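Local structure of alkaline serine protease (1Y9Z) at residues I26-S31 with T67-T72; K97-A102 with M128-S133; W104-S107 with V111-I114. The protein is a cold-adapted, subtilisin-like serine protease from an Antarctic bacterium that probably hydrolyses peptide bonds of other proteins in alkaline conditions. All coordinates share one frame; numbering follows the deposited sequence.

Contact 1 (I26-S31 with T67-T72); sequences ICIIDS and THVAGT
D30 faces V69 of the helix, and its OD1 is gripped twice: by H65 ND1 and by the backbone amide of the next residue, S31. The second bond, S31 N to D30 OD1, is 2.7 Å long and bent, with 139° at the hydrogen, and it reaches the lone pair of OD1 that points away from OD2. Together the two bonds hold the carboxylate in place. The Asp–His pairing, with S369 at the same bound phenylmethanesulfonic acid as H65, is consistent with the catalytic triad of subtilases. OD2 has an apolar neighbour in V69, whose CG2 is 3.6 Å from it. V69 divides its branches between two partners. CG2 sits beside its backbone N and goes to D30, while CG1, anti to that N (chi1 168°), reaches I28 CG2 at 4.1 Å; the two side chains lie alongside each other but point opposite ways. The other arm of I28 extends to CD1, which lies 3.8 Å from A70 CB and just as near A70 CA. Were D30 an alanine, H65 ND1 and S31 N would probably lose their common acceptor, leaving the imidazole able to turn, and V69 CG2 would border a gap. The axes of segments 26-30 and 67-72 run nearly antiparallel, at 157°, and approach to 9.4 Å. Strand 25-30 lies in the largely parallel central sheet between strands 92-100 and 125-128. I28 and D30 face helix 65-74, the disulfide C27–C117 ties the strand to helix 110-119, and P373 of helix 368-385 covers V69.

Contact 2 (K97-A102 with M128-S133); sequences KVFNEA and MSLGGS. With PMS (phenylmethanesulfonic acid), chain H.
F99 has CG anti to its carbonyl carbon (chi1 -63°), L130 has CG lodged between its backbone N and carbonyl carbon (chi1 57°), and these two settings bring ring and isobutyl group together. The meeting point is F99 CE1, 3.9 Å from L130 CD2. The side chains pass at a slant, and the methyl comes at the ring obliquely. The same CD2 of L130 also has V98 CG2 at 4.3 Å, so one leucine methyl touches two consecutive residues of segment 97-102. V98 CG2 in turn rests on a face of the F99 ring, 3.5 Å above its plane and displaced toward the rim, which should limit how far that ring can rotate.

The far end of the ring belongs to the ligand. F99 CZ is 3.6 Å from C4 of phenylmethanesulfonic acid, and L130 CB meets that same C4 at 3.7 Å, so the phenyl group rests against F99 and L130 alike. Its opposite corners follow the backbone of the loop: C6 lies 3.2 Å from S129 O and C3 lies 3.5 Å from G131 N. S129 centres an inverse gamma turn, closed by a weak bond from L130 N to M128 O. The Ser-Leu-Gly run here is the one that lines the substrate cleft in subtilisins, and the bound ligand is consistent with that role.

S129 OG is hydrogen-bonded to S369 O, and the serine also packs on T372 and P373 of helix 368-385. I29 of the neighbouring strand 25-30 touches both V98 and L130, while A113 of helix 110-119 adds to the packing around V98.

Contact 3 (W104-S107 with V111-I114); sequences WGYS and VAAI
Y106 points into A112 and A113, packing the loop before helix 110-119 against the helix's first turns. The helix is the connecting element of a beta-alpha-beta crossover in the subtilisin-like alpha/beta domain, leading from strand 92-100 to the parallel strand 125-128. Starting at CB, the tyrosine first meets its own loop: CB sits over a face of the W104 indole, 3.1 Å above the plane and shifted toward the rim. With CG anti to the backbone N (chi1 -151°), the ring then swings across to the helix.

CE2, CZ and OH do the touching. Y106 CE2 is 3.7 Å from A113 CB and equally near A113 N, while the methyl of A112 is more distant, with its CB 4.3 Å from CE2. The carbonyl carbon of A112 lies at the ring edge, close to the ring plane. Next along the ring, Y106 CZ lies 3.9 Å from A113 CA. Small residues on this face of the helix let the flat ring come close to the backbone.

V96 and V98 of strand 92-100 also pack on the tyrosine, and V96 on A113, so the ring is shared between strand and helix. From the far side of the helix, V111 and I114 reach helix 137-148. A weak hydrogen bond joins W104 NE1 to S108 O within the loop. At the tip of the tyrosine the hydroxyl makes another weak one, to T116 OG1, which is itself hydrogen-bonded to A112 O; the nearest helix atom of A113 to Y106 OH is its CA, at 3.6 Å.

Overall arrangement
From the N terminus the chain first lays down strand 25-30, then closes contact 1 when helix 65-74 settles on one side of it. Contact 2 opens later, on strand 92-100, and closes at the loop after strand 125-128. Contact 3, a short local closure, is nested inside that loop, whereas contact 1 precedes both. Strand 25-30 joins them: D30 O bonds V98 N at 2.8 Å, and I29 CD1 packs on I114 CG1 at 3.7 Å. V98 O in turn receives G105 N at 2.9 Å, linking contacts 2 and 3. Together they bind the largely parallel central sheet to helices on both its faces, with the ligand site beside contacts 1 and 2.

Contact 1 (I26-S31 with T67-T72)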
loop_
_atom_site.group_PDB
_atom_site.type_symbol
_atom_site.label_atom_id
_atom_site.label_comp_id
_atom_site.label_asym_id
_atom_site.label_seq_id
_atom_site.Cartn_x
_atom_site.Cartn_y
_atom_site.Cartn_z
ATOM N N ILE A 26 -0.395 14.355 12.609
ATOM C CA ILE A 26 0.208 13.964 11.343
ATOM C C ILE A 26 -0.585 14.617 10.218
ATOM O O ILE A 26 -1.814 14.562 10.198
ATOM C CB ILE A 26 0.233 12.422 11.158
ATOM C CG1 ILE A 26 0.779 12.079 9.768
ATOM C CG2 ILE A 26 -1.158 11.831 11.356
ATOM C CD1 ILE A 26 1.171 10.628 9.596
ATOM N N CYS A 27 0.128 15.262 9.301
ATOM C CA CYS A 27 -0.503 15.937 8.176
ATOM C C CYS A 27 -0.263 15.161 6.901
ATOM O O CYS A 27 0.879 14.844 6.560
ATOM C CB CYS A 27 0.072 17.337 8.022
ATOM S SG CYS A 27 -0.798 18.461 6.882
ATOM N N ILE A 28 -1.352 14.862 6.204
ATOM C CA ILE A 28 -1.294 14.120 4.957
ATOM C C ILE A 28 -1.466 15.071 3.777
ATOM O O ILE A 28 -2.548 15.627 3.564
ATOM C CB ILE A 28 -2.411 13.056 4.892
ATOM C CG1 ILE A 28 -2.343 12.145 6.119
ATOM C CG2 ILE A 28 -2.265 12.232 3.628
ATOM C CD1 ILE A 28 -3.523 11.192 6.240
ATOM N N ILE A 29 -0.387 15.280 3.028
ATOM C CA ILE A 29 -0.430 16.134 1.843
ATOM C C ILE A 29 -0.690 15.150 0.712
ATOM O O ILE A 29 0.185 14.362 0.346
ATOM C CB ILE A 29 0.912 16.864 1.632
ATOM C CG1 ILE A 29 1.181 17.794 2.819
ATOM C CG2 ILE A 29 0.887 17.645 0.325
ATOM C CD1 ILE A 29 2.463 18.606 2.698
ATOM N N ASP A 30 -1.898 15.187 0.161
ATOM C CA ASP A 30 -2.254 14.230 -0.873
ATOM C C ASP A 30 -3.500 14.681 -1.643
ATOM O O ASP A 30 -3.735 15.880 -1.801
ATOM C CB ASP A 30 -2.486 12.865 -0.206
ATOM C CG ASP A 30 -2.080 11.700 -1.089
ATOM O OD1 ASP A 30 -2.681 11.541 -2.169
ATOM O OD2 ASP A 30 -1.165 10.938 -0.698
ATOM N N SER A 31 -4.305 13.724 -2.101
ATOM C CA SER A 31 -5.500 14.048 -2.883
ATOM C C SER A 31 -6.803 14.184 -2.103
ATOM O O SER A 31 -7.885 14.021 -2.667
ATOM C CB SER A 31 -5.698 13.009 -3.991
ATOM O OG SER A 31 -6.182 11.776 -3.476
ATOM N N THR A 67 -7.137 9.002 0.226
ATOM C CA THR A 67 -8.016 8.247 1.104
ATOM C C THR A 67 -7.398 6.882 1.407
ATOM O O THR A 67 -7.524 6.368 2.519
ATOM C CB THR A 67 -9.412 8.096 0.458
ATOM O OG1 THR A 67 -10.025 9.390 0.365
ATOM C CG2 THR A 67 -10.303 7.180 1.283
ATOM N N HIS A 68 -6.718 6.304 0.421
ATOM C CA HIS A 68 -6.063 5.014 0.607
ATOM C C HIS A 68 -4.910 5.213 1.600
ATOM O O HIS A 68 -4.754 4.454 2.555
ATOM C CB HIS A 68 -5.552 4.502 -0.743
ATOM C CG HIS A 68 -5.166 3.055 -0.737
ATOM N ND1 HIS A 68 -3.962 2.604 -0.237
ATOM C CD2 HIS A 68 -5.833 1.955 -1.163
ATOM C CE1 HIS A 68 -3.905 1.289 -0.355
ATOM N NE2 HIS A 68 -5.027 0.870 -0.913
ATOM N N VAL A 69 -4.119 6.257 1.372
ATOM C CA VAL A 69 -2.999 6.593 2.246
ATOM C C VAL A 69 -3.500 6.835 3.677
ATOM O O VAL A 69 -2.929 6.317 4.639
ATOM C CB VAL A 69 -2.271 7.851 1.711
ATOM C CG1 VAL A 69 -1.292 8.387 2.743
ATOM C CG2 VAL A 69 -1.535 7.505 0.418
ATOM N N ALA A 70 -4.577 7.606 3.808
ATOM C CA ALA A 70 -5.154 7.909 5.116
ATOM C C ALA A 70 -5.624 6.644 5.827
ATOM O O ALA A 70 -5.451 6.505 7.039
ATOM C CB ALA A 70 -6.316 8.885 4.962
ATOM N N GLY A 71 -6.221 5.722 5.073
ATOM C CA GLY A 71 -6.692 4.479 5.659
ATOM C C GLY A 71 -5.555 3.656 6.243
ATOM O O GLY A 71 -5.718 2.990 7.266
ATOM N N THR A 72 -4.394 3.687 5.596
ATOM C CA THR A 72 -3.251 2.933 6.099
ATOM C C THR A 72 -2.784 3.517 7.433
ATOM O O THR A 72 -2.352 2.789 8.331
ATOM C CB THR A 72 -2.094 2.955 5.080
ATOM O OG1 THR A 72 -2.486 2.233 3.908
ATOM C CG2 THR A 72 -0.844 2.312 5.670
#

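Contact 2 (K97-A102 with M128-S133)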
loop_
_atom_site.group_PDB
_atom_site.type_symbol
_atom_site.label_atom_id
_atom_site.label_comp_id
_atom_site.label_asym_id
_atom_site.label_seq_id
_atom_site.Cartn_x
_atom_site.Cartn_y
_atom_site.Cartn_z
ATOM N N LYS A 97 -5.110 19.050 0.784
ATOM C CA LYS A 97 -5.395 18.474 -0.525
ATOM C C LYS A 97 -4.713 19.256 -1.645
ATOM O O LYS A 97 -5.114 20.377 -1.964
ATOM C CB LYS A 97 -6.914 18.457 -0.741
ATOM C CG LYS A 97 -7.378 17.808 -2.032
ATOM C CD LYS A 97 -8.891 17.926 -2.150
ATOM C CE LYS A 97 -9.409 17.426 -3.481
ATOM N NZ LYS A 97 -10.869 17.710 -3.615
ATOM N N VAL A 98 -3.686 18.656 -2.242
ATOM C CA VAL A 98 -2.954 19.306 -3.324
ATOM C C VAL A 98 -3.299 18.734 -4.697
ATOM O O VAL A 98 -2.966 19.329 -5.721
ATOM C CB VAL A 98 -1.420 19.198 -3.115
ATOM C CG1 VAL A 98 -1.021 19.913 -1.831
ATOM C CG2 VAL A 98 -0.996 17.734 -3.070
ATOM N N PHE A 99 -3.972 17.585 -4.719
ATOM C CA PHE A 99 -4.346 16.948 -5.979
ATOM C C PHE A 99 -5.840 16.871 -6.246
ATOM O O PHE A 99 -6.632 16.572 -5.350
ATOM C CB PHE A 99 -3.823 15.508 -6.049
ATOM C CG PHE A 99 -2.331 15.385 -6.030
ATOM C CD1 PHE A 99 -1.686 14.833 -4.930
ATOM C CD2 PHE A 99 -1.570 15.789 -7.121
ATOM C CE1 PHE A 99 -0.300 14.682 -4.915
ATOM C CE2 PHE A 99 -0.184 15.643 -7.116
ATOM C CZ PHE A 99 0.449 15.088 -6.011
ATOM N N ASN A 100 -6.209 17.140 -7.496
ATOM C CA ASN A 100 -7.587 17.012 -7.946
ATOM C C ASN A 100 -7.508 15.798 -8.865
ATOM O O ASN A 100 -6.418 15.285 -9.126
ATOM C CB ASN A 100 -8.045 18.223 -8.763
ATOM C CG ASN A 100 -8.250 19.460 -7.916
ATOM O OD1 ASN A 100 -8.864 19.404 -6.850
ATOM N ND2 ASN A 100 -7.749 20.592 -8.397
ATOM N N GLU A 101 -8.653 15.341 -9.354
ATOM C CA GLU A 101 -8.680 14.195 -10.252
ATOM C C GLU A 101 -7.740 14.418 -11.438
ATOM O O GLU A 101 -7.046 13.502 -11.872
ATOM C CB GLU A 101 -10.107 13.972 -10.754
ATOM C CG GLU A 101 -10.262 12.812 -11.721
ATOM C CD GLU A 101 -11.682 12.672 -12.236
ATOM O OE1 GLU A 101 -11.958 11.687 -12.952
ATOM O OE2 GLU A 101 -12.522 13.545 -11.928
ATOM N N ALA A 102 -7.717 15.648 -11.947
ATOM C CA ALA A 102 -6.882 16.004 -13.090
ATOM C C ALA A 102 -5.386 16.080 -12.787
ATOM O O ALA A 102 -4.561 16.008 -13.701
ATOM C CB ALA A 102 -7.356 17.327 -13.679
ATOM N N MET A 128 4.227 12.635 2.833
ATOM C CA MET A 128 4.022 12.974 1.433
ATOM C C MET A 128 4.211 11.802 0.479
ATOM O O MET A 128 5.334 11.469 0.092
ATOM C CB MET A 128 4.977 14.117 1.069
ATOM C CG MET A 128 4.798 15.331 1.977
ATOM S SD MET A 128 6.103 16.581 1.898
ATOM C CE MET A 128 7.338 15.848 2.955
ATOM N N SER A 129 3.101 11.171 0.109
ATOM C CA SER A 129 3.133 10.055 -0.827
ATOM C C SER A 129 3.032 10.660 -2.215
ATOM O O SER A 129 2.057 10.455 -2.938
ATOM C CB SER A 129 1.967 9.102 -0.565
ATOM O OG SER A 129 2.190 8.350 0.613
ATOM N N LEU A 130 4.061 11.423 -2.567
ATOM C CA LEU A 130 4.128 12.111 -3.844
ATOM C C LEU A 130 5.583 12.410 -4.162
ATOM O O LEU A 130 6.442 12.354 -3.282
ATOM C CB LEU A 130 3.326 13.416 -3.768
ATOM C CG LEU A 130 3.719 14.420 -2.676
ATOM C CD1 LEU A 130 4.869 15.292 -3.164
ATOM C CD2 LEU A 130 2.526 15.295 -2.329
ATOM N N GLY A 131 5.857 12.729 -5.420
ATOM C CA GLY A 131 7.220 13.032 -5.804
ATOM C C GLY A 131 7.344 13.594 -7.202
ATOM O O GLY A 131 6.496 13.354 -8.064
ATOM N N GLY A 132 8.412 14.357 -7.406
ATOM C CA GLY A 132 8.697 14.954 -8.695
ATOM C C GLY A 132 10.176 14.766 -8.973
ATOM O O GLY A 132 10.952 14.489 -8.060
ATOM N N SER A 133 10.577 14.920 -10.227
ATOM C CA SER A 133 11.976 14.735 -10.593
ATOM C C SER A 133 12.869 15.941 -10.307
ATOM O O SER A 133 14.077 15.792 -10.130
ATOM C CB SER A 133 12.076 14.361 -12.072
ATOM O OG SER A 133 11.450 15.339 -12.884
HETATM C C PMS H . 2.903 7.975 -6.398
HETATM S S PMS H . 3.826 7.616 -4.883
HETATM C C1 PMS H . 2.673 9.487 -6.643
HETATM C C2 PMS H . 3.655 10.208 -7.414
HETATM C C3 PMS H . 3.481 11.606 -7.666
HETATM C C4 PMS H . 2.300 12.246 -7.123
HETATM C C5 PMS H . 1.331 11.545 -6.365
HETATM C C6 PMS H . 1.462 10.148 -6.088
HETATM O O2S PMS H . 4.821 8.670 -4.715
HETATM O O1S PMS H . 4.476 6.332 -5.001
#

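Contact 3 (W104-S107 with V111-I114)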
loop_
_atom_site.group_PDB
_atom_site.type_symbol
_atom_site.label_atom_id
_atom_site.label_comp_id
_atom_site.label_asym_id
_atom_site.label_seq_id
_atom_site.Cartn_x
_atom_site.Cartn_y
_atom_site.Cartn_z
ATOM N N TRP A 104 -2.163 17.881 -9.985
ATOM C CA TRP A 104 -1.849 18.931 -9.021
ATOM C C TRP A 104 -2.703 20.166 -9.293
ATOM O O TRP A 104 -2.673 20.727 -10.391
ATOM C CB TRP A 104 -0.361 19.295 -9.088
ATOM C CG TRP A 104 0.058 20.353 -8.099
ATOM C CD1 TRP A 104 -0.113 21.705 -8.219
ATOM C CD2 TRP A 104 0.708 20.142 -6.838
ATOM N NE1 TRP A 104 0.391 22.347 -7.112
ATOM C CE2 TRP A 104 0.901 21.413 -6.250
ATOM C CE3 TRP A 104 1.146 19.003 -6.148
ATOM C CZ2 TRP A 104 1.514 21.577 -5.002
ATOM C CZ3 TRP A 104 1.757 19.167 -4.905
ATOM C CH2 TRP A 104 1.935 20.446 -4.347
ATOM N N GLY A 105 -3.466 20.584 -8.287
ATOM C CA GLY A 105 -4.324 21.744 -8.437
ATOM C C GLY A 105 -4.143 22.785 -7.350
ATOM O O GLY A 105 -4.827 23.807 -7.346
ATOM N N TYR A 106 -3.222 22.527 -6.426
ATOM C CA TYR A 106 -2.953 23.452 -5.329
ATOM C C TYR A 106 -2.611 24.824 -5.908
ATOM O O TYR A 106 -1.883 24.919 -6.895
ATOM C CB TYR A 106 -1.785 22.928 -4.489
ATOM C CG TYR A 106 -1.817 23.340 -3.035
ATOM C CD1 TYR A 106 -2.903 23.015 -2.223
ATOM C CD2 TYR A 106 -0.742 24.015 -2.459
ATOM C CE1 TYR A 106 -2.916 23.346 -0.868
ATOM C CE2 TYR A 106 -0.743 24.353 -1.104
ATOM C CZ TYR A 106 -1.834 24.014 -0.317
ATOM O OH TYR A 106 -1.838 24.346 1.019
ATOM N N SER A 107 -3.138 25.880 -5.297
ATOM C CA SER A 107 -2.890 27.238 -5.778
ATOM C C SER A 107 -1.453 27.678 -5.554
ATOM O O SER A 107 -1.006 28.673 -6.124
ATOM C CB SER A 107 -3.825 28.230 -5.085
ATOM O OG SER A 107 -3.478 28.395 -3.722
ATOM N N VAL A 111 6.024 23.607 -0.763
ATOM C CA VAL A 111 6.532 24.281 0.422
ATOM C C VAL A 111 5.369 24.956 1.145
ATOM O O VAL A 111 5.278 24.904 2.371
ATOM C CB VAL A 111 7.607 25.336 0.054
ATOM C CG1 VAL A 111 7.861 26.272 1.229
ATOM C CG2 VAL A 111 8.905 24.630 -0.330
ATOM N N ALA A 112 4.469 25.573 0.382
ATOM C CA ALA A 112 3.315 26.242 0.973
ATOM C C ALA A 112 2.397 25.231 1.659
ATOM O O ALA A 112 1.823 25.521 2.710
ATOM C CB ALA A 112 2.547 27.013 -0.095
ATOM N N ALA A 113 2.259 24.050 1.058
ATOM C CA ALA A 113 1.421 22.998 1.627
ATOM C C ALA A 113 2.011 22.546 2.957
ATOM O O ALA A 113 1.285 22.344 3.932
ATOM C CB ALA A 113 1.328 21.819 0.662
ATOM N N ILE A 114 3.328 22.381 2.997
ATOM C CA ILE A 114 3.989 21.972 4.227
ATOM C C ILE A 114 3.827 23.082 5.269
ATOM O O ILE A 114 3.550 22.803 6.433
ATOM C CB ILE A 114 5.485 21.678 3.978
ATOM C CG1 ILE A 114 5.617 20.504 3.003
ATOM C CG2 ILE A 114 6.181 21.352 5.292
ATOM C CD1 ILE A 114 7.044 20.236 2.547
#